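Long-range contacts in SsfS6 (Streptomyces sp. SF2575, PDB 4FZR), which belongs to the erythromycin biosynthesis protein CIII-like family and has the GT-B fold, two Rossmann-like domains each built around a parallel sheet: residues P95-I100 and E158-A163; P228-T233 and C301-H306; E266-V271 and G285-G290. All coordinates share one frame; numbering follows the deposited sequence.

Contact 1 of 3, residues P95-I100 and E158-A163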
loop_
_atom_site.group_PDB
_atom_site.type_symbol
_atom_site.label_atom_id
_atom_site.label_comp_id
_atom_site.label_asym_id
_atom_site.label_seq_id
_atom_site.Cartn_x
_atom_site.Cartn_y
_atom_site.Cartn_z
ATOM N N PRO A 95 8.986 33.036 -18.152
ATOM C CA PRO A 95 9.386 32.177 -19.270
ATOM C C PRO A 95 10.041 30.886 -18.783
ATOM O O PRO A 95 10.137 29.921 -19.541
ATOM C CB PRO A 95 10.393 33.041 -20.030
ATOM C CG PRO A 95 10.970 33.933 -18.991
ATOM C CD PRO A 95 9.848 34.226 -18.035
ATOM N N LEU A 96 10.484 30.879 -17.528
ATOM C CA LEU A 96 11.040 29.681 -16.909
ATOM C C LEU A 96 9.926 28.682 -16.623
ATOM O O LEU A 96 10.112 27.473 -16.753
ATOM C CB LEU A 96 11.758 30.039 -15.608
ATOM C CG LEU A 96 12.402 28.888 -14.834
ATOM C CD1 LEU A 96 13.347 28.119 -15.726
ATOM C CD2 LEU A 96 13.143 29.425 -13.622
ATOM N N LEU A 97 8.770 29.202 -16.224
ATOM C CA LEU A 97 7.594 28.373 -15.990
ATOM C C LEU A 97 7.142 27.688 -17.276
ATOM O O LEU A 97 6.769 26.516 -17.264
ATOM C CB LEU A 97 6.448 29.219 -15.427
ATOM C CG LEU A 97 6.185 29.100 -13.925
ATOM C CD1 LEU A 97 7.480 29.196 -13.132
ATOM C CD2 LEU A 97 5.195 30.170 -13.477
ATOM N N GLU A 98 7.170 28.425 -18.381
ATOM C CA GLU A 98 6.777 27.876 -19.671
ATOM C C GLU A 98 7.805 26.852 -20.139
ATOM O O GLU A 98 7.459 25.833 -20.735
ATOM C CB GLU A 98 6.622 28.996 -20.701
ATOM C CG GLU A 98 5.471 29.950 -20.391
ATOM C CD GLU A 98 5.519 31.237 -21.201
ATOM O OE1 GLU A 98 6.629 31.685 -21.559
ATOM O OE2 GLU A 98 4.439 31.804 -21.475
ATOM N N HIS A 99 9.074 27.132 -19.862
ATOM C CA HIS A 99 10.154 26.208 -20.180
ATOM C C HIS A 99 9.897 24.856 -19.515
ATOM O O HIS A 99 9.940 23.810 -20.164
ATOM C CB HIS A 99 11.485 26.791 -19.704
ATOM C CG HIS A 99 12.660 25.901 -19.948
ATOM N ND1 HIS A 99 13.377 25.317 -18.922
ATOM C CD2 HIS A 99 13.256 25.497 -21.094
ATOM C CE1 HIS A 99 14.355 24.592 -19.427
ATOM N NE2 HIS A 99 14.306 24.682 -20.746
ATOM N N ILE A 100 9.624 24.895 -18.215
ATOM C CA ILE A 100 9.272 23.703 -17.452
ATOM C C ILE A 100 8.066 22.991 -18.056
ATOM O O ILE A 100 8.075 21.772 -18.229
ATOM C CB ILE A 100 8.945 24.068 -15.993
ATOM C CG1 ILE A 100 10.228 24.404 -15.231
ATOM C CG2 ILE A 100 8.208 22.924 -15.303
ATOM C CD1 ILE A 100 9.994 24.938 -13.834
ATOM N N GLU A 158 -0.660 27.701 -13.435
ATOM C CA GLU A 158 -1.392 27.351 -14.646
ATOM C C GLU A 158 -0.490 27.533 -15.865
ATOM O O GLU A 158 -0.759 26.990 -16.936
ATOM C CB GLU A 158 -2.648 28.216 -14.786
ATOM C CG GLU A 158 -2.367 29.661 -15.180
ATOM C CD GLU A 158 -3.615 30.526 -15.187
ATOM O OE1 GLU A 158 -4.725 29.978 -15.356
ATOM O OE2 GLU A 158 -3.483 31.757 -15.023
ATOM N N LEU A 159 0.581 28.303 -15.691
ATOM C CA LEU A 159 1.539 28.553 -16.765
ATOM C C LEU A 159 2.259 27.280 -17.194
ATOM O O LEU A 159 2.539 27.084 -18.379
ATOM C CB LEU A 159 2.563 29.600 -16.328
ATOM C CG LEU A 159 2.317 31.016 -16.850
ATOM C CD1 LEU A 159 2.551 31.069 -18.353
ATOM C CD2 LEU A 159 0.912 31.492 -16.500
ATOM N N ILE A 160 2.563 26.419 -16.229
ATOM C CA ILE A 160 3.233 25.159 -16.517
ATOM C C ILE A 160 2.309 24.252 -17.321
ATOM O O ILE A 160 2.686 23.737 -18.373
ATOM C CB ILE A 160 3.667 24.437 -15.223
ATOM C CG1 ILE A 160 4.704 25.279 -14.472
ATOM C CG2 ILE A 160 4.231 23.056 -15.546
ATOM C CD1 ILE A 160 5.243 24.632 -13.208
ATOM N N LYS A 161 1.090 24.073 -16.824
ATOM C CA LYS A 161 0.105 23.235 -17.490
ATOM C C LYS A 161 -0.194 23.735 -18.901
ATOM O O LYS A 161 -0.177 22.957 -19.854
ATOM C CB LYS A 161 -1.181 23.182 -16.660
ATOM C CG LYS A 161 -2.246 22.243 -17.201
ATOM C CD LYS A 161 -3.155 21.762 -16.078
ATOM C CE LYS A 161 -4.623 22.002 -16.384
ATOM N NZ LYS A 161 -5.423 22.144 -15.135
ATOM N N SER A 162 -0.460 25.031 -19.033
ATOM C CA SER A 162 -0.823 25.603 -20.325
ATOM C C SER A 162 0.335 25.544 -21.316
ATOM O O SER A 162 0.127 25.315 -22.508
ATOM C CB SER A 162 -1.299 27.048 -20.163
ATOM O OG SER A 162 -0.292 27.872 -19.598
ATOM N N ALA A 163 1.553 25.753 -20.826
ATOM C CA ALA A 163 2.726 25.666 -21.681
ATOM C C ALA A 163 2.896 24.223 -22.150
ATOM O O ALA A 163 3.373 23.971 -23.257
ATOM C CB ALA A 163 3.963 26.141 -20.941
#

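Contact 2 of 3, residues P228-T233 and C301-H306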
loop_
_atom_site.group_PDB
_atom_site.type_symbol
_atom_site.label_atom_id
_atom_site.label_comp_id
_atom_site.label_asym_id
_atom_site.label_seq_id
_atom_site.Cartn_x
_atom_site.Cartn_y
_atom_site.Cartn_z
ATOM N N PRO A 228 14.501 20.174 22.114
ATOM C CA PRO A 228 14.036 20.512 20.762
ATOM C C PRO A 228 14.710 19.661 19.690
ATOM O O PRO A 228 15.938 19.579 19.660
ATOM C CB PRO A 228 14.451 21.976 20.611
ATOM C CG PRO A 228 14.440 22.508 21.994
ATOM C CD PRO A 228 14.870 21.376 22.883
ATOM N N ARG A 229 13.914 19.036 18.826
ATOM C CA ARG A 229 14.453 18.155 17.799
ATOM C C ARG A 229 14.243 18.726 16.403
ATOM O O ARG A 229 13.183 19.270 16.093
ATOM C CB ARG A 229 13.808 16.775 17.893
ATOM C CG ARG A 229 14.456 15.736 16.988
ATOM C CD ARG A 229 14.111 14.324 17.406
ATOM N NE ARG A 229 14.198 14.137 18.850
ATOM C CZ ARG A 229 13.825 13.027 19.481
ATOM N NH1 ARG A 229 13.336 11.999 18.796
ATOM N NH2 ARG A 229 13.939 12.944 20.800
ATOM N N LEU A 230 15.264 18.597 15.561
ATOM C CA LEU A 230 15.200 19.117 14.203
ATOM C C LEU A 230 15.566 18.042 13.191
ATOM O O LEU A 230 16.512 17.278 13.392
ATOM C CB LEU A 230 16.128 20.328 14.055
ATOM C CG LEU A 230 16.150 21.064 12.712
ATOM C CD1 LEU A 230 16.558 22.521 12.924
ATOM C CD2 LEU A 230 17.095 20.380 11.727
ATOM N N CYS A 231 14.808 17.988 12.101
ATOM C CA CYS A 231 15.041 17.004 11.055
ATOM C C CYS A 231 15.492 17.711 9.778
ATOM O O CYS A 231 14.955 18.761 9.424
ATOM C CB CYS A 231 13.776 16.178 10.812
ATOM S SG CYS A 231 13.845 15.155 9.333
ATOM N N LEU A 232 16.471 17.135 9.083
ATOM C CA LEU A 232 17.154 17.849 8.003
ATOM C C LEU A 232 16.779 17.405 6.577
ATOM O O LEU A 232 16.668 18.236 5.678
ATOM C CB LEU A 232 18.671 17.756 8.198
ATOM C CG LEU A 232 19.526 18.640 7.286
ATOM C CD1 LEU A 232 18.882 20.007 7.056
ATOM C CD2 LEU A 232 20.911 18.795 7.887
ATOM N N THR A 233 16.595 16.108 6.365
ATOM C CA THR A 233 16.258 15.584 5.033
ATOM C C THR A 233 16.954 16.326 3.891
ATOM O O THR A 233 16.356 17.188 3.241
ATOM C CB THR A 233 14.747 15.642 4.763
ATOM O OG1 THR A 233 14.245 16.935 5.120
ATOM C CG2 THR A 233 14.026 14.580 5.559
ATOM N N CYS A 301 9.506 15.494 16.328
ATOM C CA CYS A 301 10.362 16.674 16.215
ATOM C C CYS A 301 9.595 17.993 16.106
ATOM O O CYS A 301 8.382 18.011 15.906
ATOM C CB CYS A 301 11.330 16.522 15.036
ATOM S SG CYS A 301 10.537 16.176 13.458
ATOM N N ASP A 302 10.331 19.093 16.233
ATOM C CA ASP A 302 9.736 20.419 16.363
ATOM C C ASP A 302 10.119 21.361 15.223
ATOM O O ASP A 302 9.527 22.430 15.076
ATOM C CB ASP A 302 10.158 21.033 17.699
ATOM C CG ASP A 302 10.021 20.058 18.855
ATOM O OD1 ASP A 302 8.958 20.056 19.511
ATOM O OD2 ASP A 302 10.974 19.290 19.103
ATOM N N VAL A 303 11.113 20.978 14.427
ATOM C CA VAL A 303 11.509 21.772 13.268
ATOM C C VAL A 303 11.979 20.857 12.145
ATOM O O VAL A 303 12.655 19.859 12.393
ATOM C CB VAL A 303 12.663 22.746 13.596
ATOM C CG1 VAL A 303 12.788 23.801 12.507
ATOM C CG2 VAL A 303 12.453 23.406 14.949
ATOM N N VAL A 304 11.626 21.195 10.910
ATOM C CA VAL A 304 12.178 20.494 9.760
ATOM C C VAL A 304 12.821 21.494 8.801
ATOM O O VAL A 304 12.213 22.499 8.433
ATOM C CB VAL A 304 11.115 19.653 9.009
ATOM C CG1 VAL A 304 11.759 18.901 7.850
ATOM C CG2 VAL A 304 10.432 18.671 9.954
ATOM N N VAL A 305 14.062 21.218 8.420
ATOM C CA VAL A 305 14.762 22.013 7.422
ATOM C C VAL A 305 14.874 21.168 6.161
ATOM O O VAL A 305 15.298 20.024 6.239
ATOM C CB VAL A 305 16.167 22.388 7.916
ATOM C CG1 VAL A 305 16.895 23.216 6.866
ATOM C CG2 VAL A 305 16.074 23.133 9.244
ATOM N N HIS A 306 14.484 21.701 5.004
ATOM C CA HIS A 306 14.463 20.872 3.800
ATOM C C HIS A 306 14.524 21.640 2.486
ATOM O O HIS A 306 14.528 22.867 2.452
ATOM C CB HIS A 306 13.239 19.945 3.813
ATOM C CG HIS A 306 11.927 20.669 3.802
ATOM N ND1 HIS A 306 11.177 20.839 2.662
ATOM C CD2 HIS A 306 11.237 21.263 4.805
ATOM C CE1 HIS A 306 10.075 21.511 2.959
ATOM N NE2 HIS A 306 10.091 21.782 4.249
#

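Contact 3 of 3, residues E266-V271 and G285-G290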
loop_
_atom_site.group_PDB
_atom_site.type_symbol
_atom_site.label_atom_id
_atom_site.label_comp_id
_atom_site.label_asym_id
_atom_site.label_seq_id
_atom_site.Cartn_x
_atom_site.Cartn_y
_atom_site.Cartn_z
ATOM N N GLU A 266 18.719 18.920 18.871
ATOM C CA GLU A 266 19.203 17.574 18.605
ATOM C C GLU A 266 18.767 17.215 17.189
ATOM O O GLU A 266 17.576 17.237 16.876
ATOM C CB GLU A 266 18.638 16.572 19.610
ATOM C CG GLU A 266 19.056 15.137 19.327
ATOM C CD GLU A 266 18.244 14.117 20.102
ATOM O OE1 GLU A 266 17.108 14.440 20.514
ATOM O OE2 GLU A 266 18.744 12.990 20.300
ATOM N N VAL A 267 19.729 16.888 16.332
ATOM C CA VAL A 267 19.458 16.746 14.904
ATOM C C VAL A 267 19.382 15.297 14.439
ATOM O O VAL A 267 20.257 14.491 14.741
ATOM C CB VAL A 267 20.538 17.469 14.069
ATOM C CG1 VAL A 267 20.399 17.129 12.589
ATOM C CG2 VAL A 267 20.451 18.971 14.287
ATOM N N VAL A 268 18.327 14.974 13.698
ATOM C CA VAL A 268 18.265 13.709 12.978
ATOM C C VAL A 268 18.268 14.025 11.486
ATOM O O VAL A 268 17.643 14.991 11.049
ATOM C CB VAL A 268 17.015 12.876 13.350
ATOM C CG1 VAL A 268 16.988 12.595 14.848
ATOM C CG2 VAL A 268 15.745 13.583 12.916
ATOM N N VAL A 269 18.989 13.226 10.710
ATOM C CA VAL A 269 19.130 13.491 9.286
ATOM C C VAL A 269 18.530 12.351 8.466
ATOM O O VAL A 269 19.147 11.299 8.301
ATOM C CB VAL A 269 20.608 13.691 8.904
ATOM C CG1 VAL A 269 20.724 14.132 7.456
ATOM C CG2 VAL A 269 21.268 14.710 9.839
ATOM N N ALA A 270 17.321 12.572 7.958
ATOM C CA ALA A 270 16.612 11.554 7.193
ATOM C C ALA A 270 16.979 11.625 5.715
ATOM O O ALA A 270 16.335 12.329 4.939
ATOM C CB ALA A 270 15.109 11.710 7.373
ATOM N N VAL A 271 18.018 10.887 5.334
ATOM C CA VAL A 271 18.446 10.820 3.944
ATOM C C VAL A 271 18.891 9.404 3.598
ATOM O O VAL A 271 18.861 8.510 4.444
ATOM C CB VAL A 271 19.607 11.791 3.662
ATOM C CG1 VAL A 271 19.140 13.232 3.812
ATOM C CG2 VAL A 271 20.786 11.504 4.582
ATOM N N GLY A 285 25.940 16.545 17.872
ATOM C CA GLY A 285 24.555 16.875 18.159
ATOM C C GLY A 285 23.521 16.139 17.332
ATOM O O GLY A 285 22.322 16.341 17.517
ATOM N N VAL A 286 23.969 15.283 16.421
ATOM C CA VAL A 286 23.039 14.550 15.571
ATOM C C VAL A 286 22.805 13.153 16.148
ATOM O O VAL A 286 23.750 12.462 16.529
ATOM C CB VAL A 286 23.523 14.467 14.099
ATOM C CG1 VAL A 286 24.515 15.586 13.791
ATOM C CG2 VAL A 286 24.138 13.107 13.797
ATOM N N LEU A 287 21.540 12.751 16.233
ATOM C CA LEU A 287 21.179 11.491 16.873
ATOM C C LEU A 287 21.150 10.312 15.904
ATOM O O LEU A 287 21.487 9.190 16.282
ATOM C CB LEU A 287 19.812 11.619 17.550
ATOM C CG LEU A 287 19.333 10.357 18.270
ATOM C CD1 LEU A 287 20.126 10.136 19.557
ATOM C CD2 LEU A 287 17.833 10.408 18.540
ATOM N N ALA A 288 20.760 10.562 14.658
ATOM C CA ALA A 288 20.449 9.470 13.740
ATOM C C ALA A 288 20.988 9.690 12.330
ATOM O O ALA A 288 21.179 10.826 11.890
ATOM C CB ALA A 288 18.950 9.245 13.699
ATOM N N ALA A 289 21.216 8.587 11.622
ATOM C CA ALA A 289 21.816 8.630 10.296
ATOM C C ALA A 289 21.216 7.575 9.378
ATOM O O ALA A 289 21.500 6.386 9.519
ATOM C CB ALA A 289 23.320 8.431 10.402
ATOM N N GLY A 290 20.394 8.018 8.433
ATOM C CA GLY A 290 19.822 7.118 7.450
ATOM C C GLY A 290 18.406 7.483 7.052
ATOM O O GLY A 290 17.794 8.376 7.635
#

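Contact 1 of 3, residues P95-I100 and E158-A163
L97, E98 and I100 of helix 93-122 pack against L159, I160 and A163 in the first turns of helix 158-167, a helix-helix contact in the N-terminal Rossmann-like domain of the GT-B fold. The axes of the two short segments pass 7.5 Å apart and cross at -46°, and the contact is apolar apart from the E98 carboxylate and the carbonyls of L97 and E98. L97 sits in the middle: its CD2 lies 3.9 Å from L159 CB, while its CG faces I160 CG1, and it crosses each of these side chains at about a right angle. On the buried flank, I100 CG2 meets both CG2 and CD1 of I160, 4.0 Å from either; I160 is also touched by Y104, further along helix 93-122, and by Y132. The other flank is more open. There the chain of E98, extended beyond CG, runs past L159, and its CG and OE2 each come 3.7 Å from L159 CD1, so a carboxylate tip rests beside a methyl group. K161, turned away from the contact, ties helix 158-167 to strand 147-150 through a salt bridge with E149. The helices come nearest in backbone where the side chain is smallest, and A163 CB lies 3.5 Å from E98 O.

Contact 2 of 3, residues P228-T233 and C301-H306
C301 brings its CB to 3.8 Å from R229 CG, just ahead of the pairing of strands 229-231 and 303-306, the first and fourth strands of the parallel 3-2-1-4-5-6 sheet in the C-terminal Rossmann-like domain. D302 follows as an extra residue in the register, since R229 lies opposite C301 and L230 opposite V303. It joins R229 twice: its N donates to R229 O, and its OD2 accepts R229 N at 3.0 Å in a nearly straight bond on the anti side of the carboxylate. OD1 forms a salt bridge with R225. V303 N also reaches R229 O, which is thus gripped by two successive amides, and V303 O receives C231 N at 2.9 Å. V303 CB packs on L230 CD1, whereas V304 turns to the other face, with CG2 4.3 Å from C231 CB. V305 N then bonds to C231 O at 2.8 Å, nearly along the C=O axis, and V305 CG2 rests 3.8 Å from both L230 methyls, with C362 of helix 358-367 covering this face. Last comes H306, whose CG stands between backbone N and carbonyl carbon (chi1 62°); the ring leads off to Q323, leaving H306 CB 3.4 Å from T233 OG1.

Contact 3 of 3, residues E266-V271 and G285-G290
E266 and L287 meet at the start of the parallel pairing of strands 266-269 and 286-289, the second and the outermost strand on one side of the C-terminal Rossmann-like sheet. From E266 CB the side chain leaves with CG anti to the backbone N (chi1 177°), which sets CG 3.9 Å from G285 O and close to L287 CB. The chain stays extended and crosses L287 at a slant, with CD near its CB and CD2. At the tip, OE2 lies 3.3 Å from L287 CB and about as near to its CG and both methyls, so the carboxylate oxygen sits against the whole leucine; OE1 makes a weak, long ion pair with NE of R229.

The backbones are held firmly at this end. V267 N donates to G285 O at 2.9 Å in a nearly straight bond, and V267 O accepts L287 N, so V267 brackets V286. On one face V267 CB stands 4.2 Å from V286 CB. The register then slips: V268 lies nearest A288, which makes L287 an additional residue on the edge strand. On the face opposite V267, V268 CG1 touches A288 CB at 4.0 Å and also reaches L287 CB, with W220 of helix 219-222 lying on all three residues. Further along, the pairing becomes slack, with a weak bond of 3.5 Å from V269 N to A288 O. G290 has a backbone conformation (phi 145°) suited to a residue without CB, and its carbonyl turns to the neighbouring segment, where G290 O is 3.4 Å from V271 N in another weak, bent bond.

Overall arrangement
Contacts 2 and 3 belong to one sheet, while contact 1 stands apart in the other half of the molecule. The centres of contacts 2 and 3 are 9 Å apart, and strands 229-231 and 266-269 join them directly: L230 O lies 2.9 Å from V268 N and P228 O 3.0 Å from E266 N, both probable hydrogen bonds. Along the chain, contact 3 is nested within the loop closed by contact 2, and both follow contact 1 in series. Contact 1 has its centre 32 Å from that of contact 2, with nearest atoms about 17 Å apart, and 37 Å from that of contact 3, on the opposite side of the chain's centre.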